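Local coordinates for plasmodesmata-located protein 5 (PDB 6GRE) that regulates cell-to-cell trafficking through plasmodesmata, restricting their permeability by way of callose deposition during salicylic-acid-triggered immune responses, at residues Asn7-Phe18 with Leu89-Met100. Sequence-based numbering, arbitrary orientation.
Sequences NYIYAVCSPAKF and LCSNSYSGFLQM. With NAG (2-acetamido-2-deoxy-beta-D-glucopyranose), chain C.
Tyr10 turns the edge of its ring onto the face of Phe97, with centroids 5.3 Å apart and planes at 85°. Tyr10 CG lies between backbone N and carbonyl carbon (chi1 63°), swinging the ring back over the neighbouring strand, where Gln99 CB sits over one face, 3.6 Å from the ring centroid. Ile121 of the second DUF26 domain touches Tyr10 and Phe97, and Tyr201 touches Gln99. On the other side of the sheet Leu89 CD1 sits over the centre of the Tyr8 ring face in a CH-pi contact, and Leu98 CD1 fills in against Tyr8 CD2 and Ala11 CB. Here too the Cys13-Cys90 disulfide (SG to SG 2.0 Å, chi3 -70°) staples the edge strand to the end of helix 72-90. Further along, the Phe18 ring turns its edge to the face of Tyr94, with O5 of an N-acetylglucosamine over the opposite face, toward the rim; Asn92 CB lies over the Phe18 ring. Ser93 OG donates in plane to a lone pair of Ser14 O at 2.6 Å, while Ser14 OG accepts from Ser95 N and donates to Ala16 O, which fixes the rotation of the Ser14 hydroxyl. Lys17 NZ donates a hydrogen bond to Asn92 OD1 (3.0 Å) and another to a water that donates to Cys90 O. Strands 10-13 and 96-99 pair antiparallel, with a classic bulge where Ile9 and Tyr10 both face Gln99. This is the disulfide-tied sheet edge of the first Gnk2-homologous domain in the tandem DUF26 ectodomain.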
ATOM      1  N   ASN A   7     -12.593  -8.325   0.402  1.00 41.72           N
ATOM      2  CA  ASN A   7     -12.535  -6.920  -0.120  1.00 37.53           C
ATOM      3  C   ASN A   7     -11.233  -6.230   0.321  1.00 29.91           C
ATOM      4  O   ASN A   7     -11.143  -5.002   0.301  1.00 30.17           O
ATOM      5  CB  ASN A   7     -13.723  -6.075   0.346  1.00 43.09           C
ATOM      6  CG  ASN A   7     -15.047  -6.805   0.274  1.00 51.79           C
ATOM      7  OD1 ASN A   7     -15.217  -7.845   0.911  1.00 58.72           O
ATOM      8  ND2 ASN A   7     -15.988  -6.266  -0.488  1.00 56.47           N
ATOM      9  N   TYR A   8     -10.238  -7.011   0.742  1.00 23.44           N
ATOM     10  CA  TYR A   8      -8.937  -6.468   1.098  1.00 22.64           C
ATOM     11  C   TYR A   8      -7.858  -7.525   0.847  1.00 22.21           C
ATOM     12  O   TYR A   8      -8.127  -8.712   0.705  1.00 22.27           O
ATOM     13  CB  TYR A   8      -8.929  -5.997   2.547  1.00 21.87           C
ATOM     14  CG  TYR A   8      -8.946  -7.098   3.574  1.00 22.98           C
ATOM     15  CD1 TYR A   8     -10.132  -7.744   3.913  1.00 24.34           C
ATOM     16  CD2 TYR A   8      -7.793  -7.483   4.220  1.00 23.29           C
ATOM     17  CE1 TYR A   8     -10.151  -8.749   4.865  1.00 25.24           C
ATOM     18  CE2 TYR A   8      -7.789  -8.488   5.168  1.00 24.31           C
ATOM     19  CZ  TYR A   8      -8.977  -9.122   5.492  1.00 24.49           C
ATOM     20  OH  TYR A   8      -8.970 -10.106   6.432  1.00 29.43           O
ATOM     21  N   ILE A   9      -6.607  -7.081   0.825  1.00 19.67           N
ATOM     22  CA  ILE A   9      -5.494  -7.980   0.562  1.00 20.35           C
ATOM     23  C   ILE A   9      -4.846  -8.418   1.871  1.00 20.96           C
ATOM     24  O   ILE A   9      -4.636  -9.589   2.072  1.00 20.05           O
ATOM     25  CB  ILE A   9      -4.484  -7.313  -0.387  1.00 20.61           C
ATOM     26  CG1 ILE A   9      -5.177  -6.928  -1.693  1.00 21.39           C
ATOM     27  CG2 ILE A   9      -3.253  -8.185  -0.614  1.00 20.84           C
ATOM     28  CD1 ILE A   9      -4.298  -6.222  -2.696  1.00 23.00           C
ATOM     29  N   TYR A  10      -4.521  -7.473   2.762  1.00 17.70           N
ATOM     30  CA  TYR A  10      -4.014  -7.825   4.060  1.00 17.98           C
ATOM     31  C   TYR A  10      -4.324  -6.685   5.022  1.00 17.33           C
ATOM     32  O   TYR A  10      -4.573  -5.553   4.606  1.00 18.05           O
ATOM     33  CB  TYR A  10      -2.515  -8.142   4.057  1.00 18.05           C
ATOM     34  CG  TYR A  10      -1.610  -7.002   3.674  1.00 17.42           C
ATOM     35  CD1 TYR A  10      -1.327  -5.998   4.579  1.00 18.42           C
ATOM     36  CD2 TYR A  10      -1.080  -6.911   2.411  1.00 16.63           C
ATOM     37  CE1 TYR A  10      -0.496  -4.940   4.253  1.00 18.10           C
ATOM     38  CE2 TYR A  10      -0.206  -5.888   2.079  1.00 16.35           C
ATOM     39  CZ  TYR A  10       0.081  -4.902   2.996  1.00 18.04           C
ATOM     40  OH  TYR A  10       0.914  -3.862   2.663  1.00 20.31           O
ATOM     41  N   ALA A  11      -4.376  -7.055   6.295  1.00 19.04           N
ATOM     42  CA  ALA A  11      -4.483  -6.141   7.407  1.00 19.81           C
ATOM     43  C   ALA A  11      -3.372  -6.475   8.408  1.00 22.19           C
ATOM     44  O   ALA A  11      -3.140  -7.640   8.767  1.00 25.32           O
ATOM     45  CB  ALA A  11      -5.853  -6.242   8.031  1.00 21.68           C
ATOM     46  N   VAL A  12      -2.652  -5.462   8.873  1.00 18.96           N
ATOM     47  CA  VAL A  12      -1.714  -5.626   9.941  1.00 19.44           C
ATOM     48  C   VAL A  12      -2.195  -4.774  11.116  1.00 20.62           C
ATOM     49  O   VAL A  12      -2.363  -3.558  10.948  1.00 20.32           O
ATOM     50  CB  VAL A  12      -0.302  -5.191   9.535  1.00 19.89           C
ATOM     51  CG1 VAL A  12       0.694  -5.480  10.652  1.00 21.28           C
ATOM     52  CG2 VAL A  12       0.109  -5.825   8.222  1.00 18.45           C
ATOM     53  N   CYS A  13      -2.323  -5.405  12.296  1.00 22.03           N
ATOM     54  CA  CYS A  13      -2.921  -4.803  13.512  1.00 23.83           C
ATOM     55  C   CYS A  13      -1.989  -5.077  14.700  1.00 23.83           C
ATOM     56  O   CYS A  13      -1.671  -6.225  14.958  1.00 29.46           O
ATOM     57  CB  CYS A  13      -4.303  -5.391  13.782  1.00 25.35           C
ATOM     58  SG  CYS A  13      -5.389  -5.508  12.335  1.00 27.35           S
ATOM     59  N   SER A  14      -1.535  -4.036  15.401  1.00 24.34           N
ATOM     60  CA  SER A  14      -0.590  -4.208  16.541  1.00 24.80           C
ATOM     61  C   SER A  14      -1.227  -5.021  17.657  1.00 27.29           C
ATOM     62  O   SER A  14      -2.411  -4.868  17.923  1.00 26.29           O
ATOM     63  CB  SER A  14      -0.113  -2.880  17.073  1.00 25.42           C
ATOM     64  OG  SER A  14      -1.211  -2.094  17.556  1.00 24.04           O
ATOM     65  N   PRO A  15      -0.476  -5.933  18.325  1.00 29.52           N
ATOM     66  CA  PRO A  15      -0.917  -6.517  19.594  1.00 30.85           C
ATOM     67  C   PRO A  15      -1.350  -5.484  20.641  1.00 28.59           C
ATOM     68  O   PRO A  15      -2.341  -5.695  21.323  1.00 33.55           O
ATOM     69  CB  PRO A  15       0.330  -7.252  20.093  1.00 31.12           C
ATOM     70  CG  PRO A  15       1.020  -7.679  18.818  1.00 32.09           C
ATOM     71  CD  PRO A  15       0.774  -6.543  17.839  1.00 32.35           C
ATOM     72  N   ALA A  16      -0.600  -4.389  20.740  1.00 27.41           N
ATOM     73  CA  ALA A  16      -0.881  -3.326  21.707  1.00 29.39           C
ATOM     74  C   ALA A  16      -2.190  -2.619  21.335  1.00 31.17           C
ATOM     75  O   ALA A  16      -2.385  -2.243  20.177  1.00 29.53           O
ATOM     76  CB  ALA A  16       0.264  -2.356  21.783  1.00 28.25           C
ATOM     77  N   LYS A  17      -3.053  -2.434  22.346  1.00 32.37           N
ATOM     78  CA  LYS A  17      -4.394  -1.847  22.201  1.00 31.48           C
ATOM     79  C   LYS A  17      -4.497  -0.556  23.017  1.00 34.19           C
ATOM     80  O   LYS A  17      -3.895  -0.430  24.086  1.00 33.66           O
ATOM     81  CB  LYS A  17      -5.498  -2.793  22.680  1.00 33.78           C
ATOM     82  CG  LYS A  17      -5.461  -4.217  22.144  1.00 36.02           C
ATOM     83  CD  LYS A  17      -5.310  -4.304  20.641  1.00 39.46           C
ATOM     84  CE  LYS A  17      -5.340  -5.724  20.128  1.00 43.50           C
ATOM     85  NZ  LYS A  17      -6.724  -6.235  20.030  1.00 47.46           N
ATOM     86  N   PHE A  18      -5.294   0.384  22.499  1.00 30.20           N
ATOM     87  CA  PHE A  18      -5.625   1.621  23.192  1.00 32.08           C
ATOM     88  C   PHE A  18      -6.841   1.345  24.075  1.00 33.93           C
ATOM     89  O   PHE A  18      -7.491   0.317  23.903  1.00 32.50           O
ATOM     90  CB  PHE A  18      -5.899   2.760  22.213  1.00 29.86           C
ATOM     91  CG  PHE A  18      -6.900   2.453  21.128  1.00 27.17           C
ATOM     92  CD1 PHE A  18      -8.248   2.372  21.411  1.00 26.41           C
ATOM     93  CD2 PHE A  18      -6.490   2.273  19.818  1.00 24.18           C
ATOM     94  CE1 PHE A  18      -9.169   2.112  20.409  1.00 24.78           C
ATOM     95  CE2 PHE A  18      -7.415   2.027  18.818  1.00 24.90           C
ATOM     96  CZ  PHE A  18      -8.751   1.947  19.112  1.00 25.93           C
ATOM     97  N   LEU A  89     -11.309  -5.330  11.551  1.00 26.70           N
ATOM     98  CA  LEU A  89     -10.162  -6.211  11.519  1.00 27.54           C
ATOM     99  C   LEU A  89      -9.175  -5.875  12.645  1.00 28.27           C
ATOM    100  O   LEU A  89      -8.626  -6.772  13.284  1.00 29.78           O
ATOM    101  CB  LEU A  89      -9.510  -6.065  10.141  1.00 28.73           C
ATOM    102  CG  LEU A  89     -10.354  -6.610   8.993  1.00 30.62           C
ATOM    103  CD1 LEU A  89      -9.821  -6.134   7.646  1.00 30.68           C
ATOM    104  CD2 LEU A  89     -10.427  -8.126   9.046  1.00 32.01           C
ATOM    105  N   CYS A  90      -8.897  -4.584  12.835  1.00 24.49           N
ATOM    106  CA  CYS A  90      -7.848  -4.154  13.760  1.00 26.18           C
ATOM    107  C   CYS A  90      -8.427  -3.703  15.112  1.00 27.71           C
ATOM    108  O   CYS A  90      -7.675  -3.529  16.057  1.00 29.96           O
ATOM    109  CB  CYS A  90      -7.006  -3.039  13.149  1.00 25.81           C
ATOM    110  SG  CYS A  90      -5.910  -3.614  11.821  1.00 26.41           S
ATOM    111  N   SER A  91      -9.755  -3.532  15.178  1.00 29.64           N
ATOM    112  CA  SER A  91     -10.484  -3.059  16.371  1.00 30.87           C
ATOM    113  C   SER A  91      -9.662  -2.021  17.153  1.00 27.37           C
ATOM    114  O   SER A  91      -9.465  -0.874  16.688  1.00 28.09           O
ATOM    115  CB  SER A  91     -10.924  -4.233  17.224  1.00 31.63           C
ATOM    116  OG  SER A  91      -9.816  -4.937  17.746  1.00 36.78           O
ATOM    117  N   ASN A  92      -9.160  -2.394  18.334  1.00 25.05           N
ATOM    118  CA  ASN A  92      -8.585  -1.395  19.224  1.00 24.10           C
ATOM    119  C   ASN A  92      -7.048  -1.378  19.183  1.00 23.84           C
ATOM    120  O   ASN A  92      -6.428  -0.874  20.100  1.00 22.29           O
ATOM    121  CB  ASN A  92      -9.129  -1.568  20.648  1.00 27.46           C
ATOM    122  CG  ASN A  92      -8.818  -2.915  21.249  1.00 30.53           C
ATOM    123  OD1 ASN A  92      -8.377  -3.824  20.554  1.00 33.27           O
ATOM    124  ND2 ASN A  92      -9.030  -3.048  22.551  1.00 35.15           N
ATOM    125  N   SER A  93      -6.447  -1.832  18.072  1.00 23.06           N
ATOM    126  CA  SER A  93      -5.000  -1.742  17.883  1.00 21.96           C
ATOM    127  C   SER A  93      -4.559  -0.285  17.746  1.00 19.97           C
ATOM    128  O   SER A  93      -5.194   0.471  17.040  1.00 20.42           O
ATOM    129  CB  SER A  93      -4.572  -2.519  16.665  1.00 23.09           C
ATOM    130  OG  SER A  93      -4.658  -3.910  16.900  1.00 24.44           O
ATOM    131  N   TYR A  94      -3.438   0.070  18.376  1.00 21.16           N
ATOM    132  CA  TYR A  94      -2.827   1.361  18.168  1.00 20.18           C
ATOM    133  C   TYR A  94      -2.401   1.514  16.702  1.00 19.85           C
ATOM    134  O   TYR A  94      -2.542   2.589  16.132  1.00 20.06           O
ATOM    135  CB  TYR A  94      -1.576   1.563  19.025  1.00 22.36           C
ATOM    136  CG  TYR A  94      -1.849   2.027  20.436  1.00 23.28           C
ATOM    137  CD1 TYR A  94      -2.257   3.322  20.685  1.00 23.67           C
ATOM    138  CD2 TYR A  94      -1.639   1.182  21.508  1.00 25.61           C
ATOM    139  CE1 TYR A  94      -2.503   3.767  21.978  1.00 24.34           C
ATOM    140  CE2 TYR A  94      -1.871   1.611  22.805  1.00 25.87           C
ATOM    141  CZ  TYR A  94      -2.308   2.899  23.035  1.00 27.26           C
ATOM    142  OH  TYR A  94      -2.528   3.307  24.326  1.00 30.14           O
ATOM    143  N   SER A  95      -1.876   0.429  16.108  1.00 19.75           N
ATOM    144  CA  SER A  95      -1.363   0.472  14.730  0.60 19.84           C
ATOM    145  C   SER A  95      -2.238  -0.402  13.823  1.00 18.83           C
ATOM    146  O   SER A  95      -2.545  -1.544  14.146  1.00 19.84           O
ATOM    147  CB  SER A  95       0.090   0.045  14.689  0.60 21.68           C
ATOM    148  OG  SER A  95       0.819   0.570  15.796  0.60 24.37           O
ATOM    149  N   GLY A  96      -2.640   0.150  12.674  1.00 18.19           N
ATOM    150  CA  GLY A  96      -3.440  -0.566  11.723  1.00 18.51           C
ATOM    151  C   GLY A  96      -2.993  -0.199  10.313  1.00 18.24           C
ATOM    152  O   GLY A  96      -2.713   0.965  10.022  1.00 19.49           O
ATOM    153  N   PHE A  97      -2.931  -1.215   9.460  1.00 17.79           N
ATOM    154  CA  PHE A  97      -2.489  -1.093   8.076  0.60 16.42           C
ATOM    155  C   PHE A  97      -3.409  -1.982   7.239  1.00 18.72           C
ATOM    156  O   PHE A  97      -3.343  -3.198   7.427  1.00 20.76           O
ATOM    157  CB  PHE A  97      -1.001  -1.484   8.008  0.60 15.81           C
ATOM    158  CG  PHE A  97      -0.300  -1.335   6.676  0.60 14.49           C
ATOM    159  CD1 PHE A  97      -0.904  -0.696   5.603  0.60 13.59           C
ATOM    160  CD2 PHE A  97       1.001  -1.786   6.509  0.60 13.79           C
ATOM    161  CE1 PHE A  97      -0.268  -0.570   4.377  0.60 13.77           C
ATOM    162  CE2 PHE A  97       1.633  -1.661   5.279  0.60 14.28           C
ATOM    163  CZ  PHE A  97       1.016  -1.026   4.232  0.60 14.30           C
ATOM    164  N   LEU A  98      -4.208  -1.389   6.360  1.00 15.97           N
ATOM    165  CA  LEU A  98      -5.088  -2.149   5.508  1.00 17.56           C
ATOM    166  C   LEU A  98      -4.752  -1.836   4.053  1.00 16.29           C
ATOM    167  O   LEU A  98      -4.773  -0.683   3.644  1.00 16.61           O
ATOM    168  CB  LEU A  98      -6.540  -1.804   5.838  1.00 18.16           C
ATOM    169  CG  LEU A  98      -7.594  -2.676   5.184  1.00 21.57           C
ATOM    170  CD1 LEU A  98      -7.576  -4.077   5.756  1.00 24.77           C
ATOM    171  CD2 LEU A  98      -8.964  -2.068   5.382  1.00 24.67           C
ATOM    172  N   GLN A  99      -4.404  -2.893   3.302  1.00 16.16           N
ATOM    173  CA  GLN A  99      -4.084  -2.799   1.910  1.00 16.34           C
ATOM    174  C   GLN A  99      -5.211  -3.444   1.119  1.00 17.12           C
ATOM    175  O   GLN A  99      -5.552  -4.588   1.369  1.00 16.58           O
ATOM    176  CB  GLN A  99      -2.791  -3.537   1.582  1.00 16.99           C
ATOM    177  CG  GLN A  99      -2.396  -3.456   0.117  1.00 17.16           C
ATOM    178  CD  GLN A  99      -1.832  -2.114  -0.265  1.00 16.55           C
ATOM    179  OE1 GLN A  99      -0.824  -1.701   0.283  1.00 17.61           O
ATOM    180  NE2 GLN A  99      -2.482  -1.436  -1.197  1.00 17.00           N
ATOM    181  N   MET A 100      -5.767  -2.673   0.202  1.00 16.65           N
ATOM    182  CA  MET A 100      -6.717  -3.122  -0.815  1.00 18.12           C
ATOM    183  C   MET A 100      -6.032  -3.049  -2.180  1.00 18.08           C
ATOM    184  O   MET A 100      -4.941  -2.519  -2.309  1.00 18.35           O
ATOM    185  CB  MET A 100      -7.950  -2.220  -0.808  1.00 21.00           C
ATOM    186  CG  MET A 100      -8.758  -2.465   0.434  1.00 21.94           C
ATOM    187  SD  MET A 100     -10.097  -1.298   0.696  1.00 23.95           S
ATOM    188  CE  MET A 100     -11.175  -1.693  -0.677  1.00 25.09           C
TER
HETATM  189  C1  NAG C   1       2.675   3.524  21.322  1.00 32.94           C
HETATM  190  C2  NAG C   1       3.560   4.308  22.288  1.00 36.54           C
HETATM  191  C3  NAG C   1       4.547   3.387  22.976  1.00 38.90           C
HETATM  192  C4  NAG C   1       3.792   2.257  23.645  1.00 44.97           C
HETATM  193  C5  NAG C   1       2.801   1.574  22.690  1.00 42.21           C
HETATM  194  C6  NAG C   1       1.853   0.650  23.437  1.00 40.79           C
HETATM  195  C7  NAG C   1       3.968   6.623  21.662  1.00 36.27           C
HETATM  196  C8  NAG C   1       4.856   7.580  20.935  1.00 35.67           C
HETATM  197  N2  NAG C   1       4.321   5.346  21.629  1.00 35.17           N
HETATM  198  O3  NAG C   1       5.269   4.157  23.942  1.00 41.83           O
HETATM  199  O4  NAG C   1       4.731   1.294  24.150  1.00 56.28           O
HETATM  200  O5  NAG C   1       1.964   2.527  22.030  1.00 36.39           O
HETATM  201  O6  NAG C   1       1.098   1.401  24.410  1.00 44.82           O
HETATM  202  O7  NAG C   1       2.963   7.004  22.258  1.00 37.78           O
HETATM  203  O   HOH W   1      -6.667  -5.723  17.282  1.00 43.24           O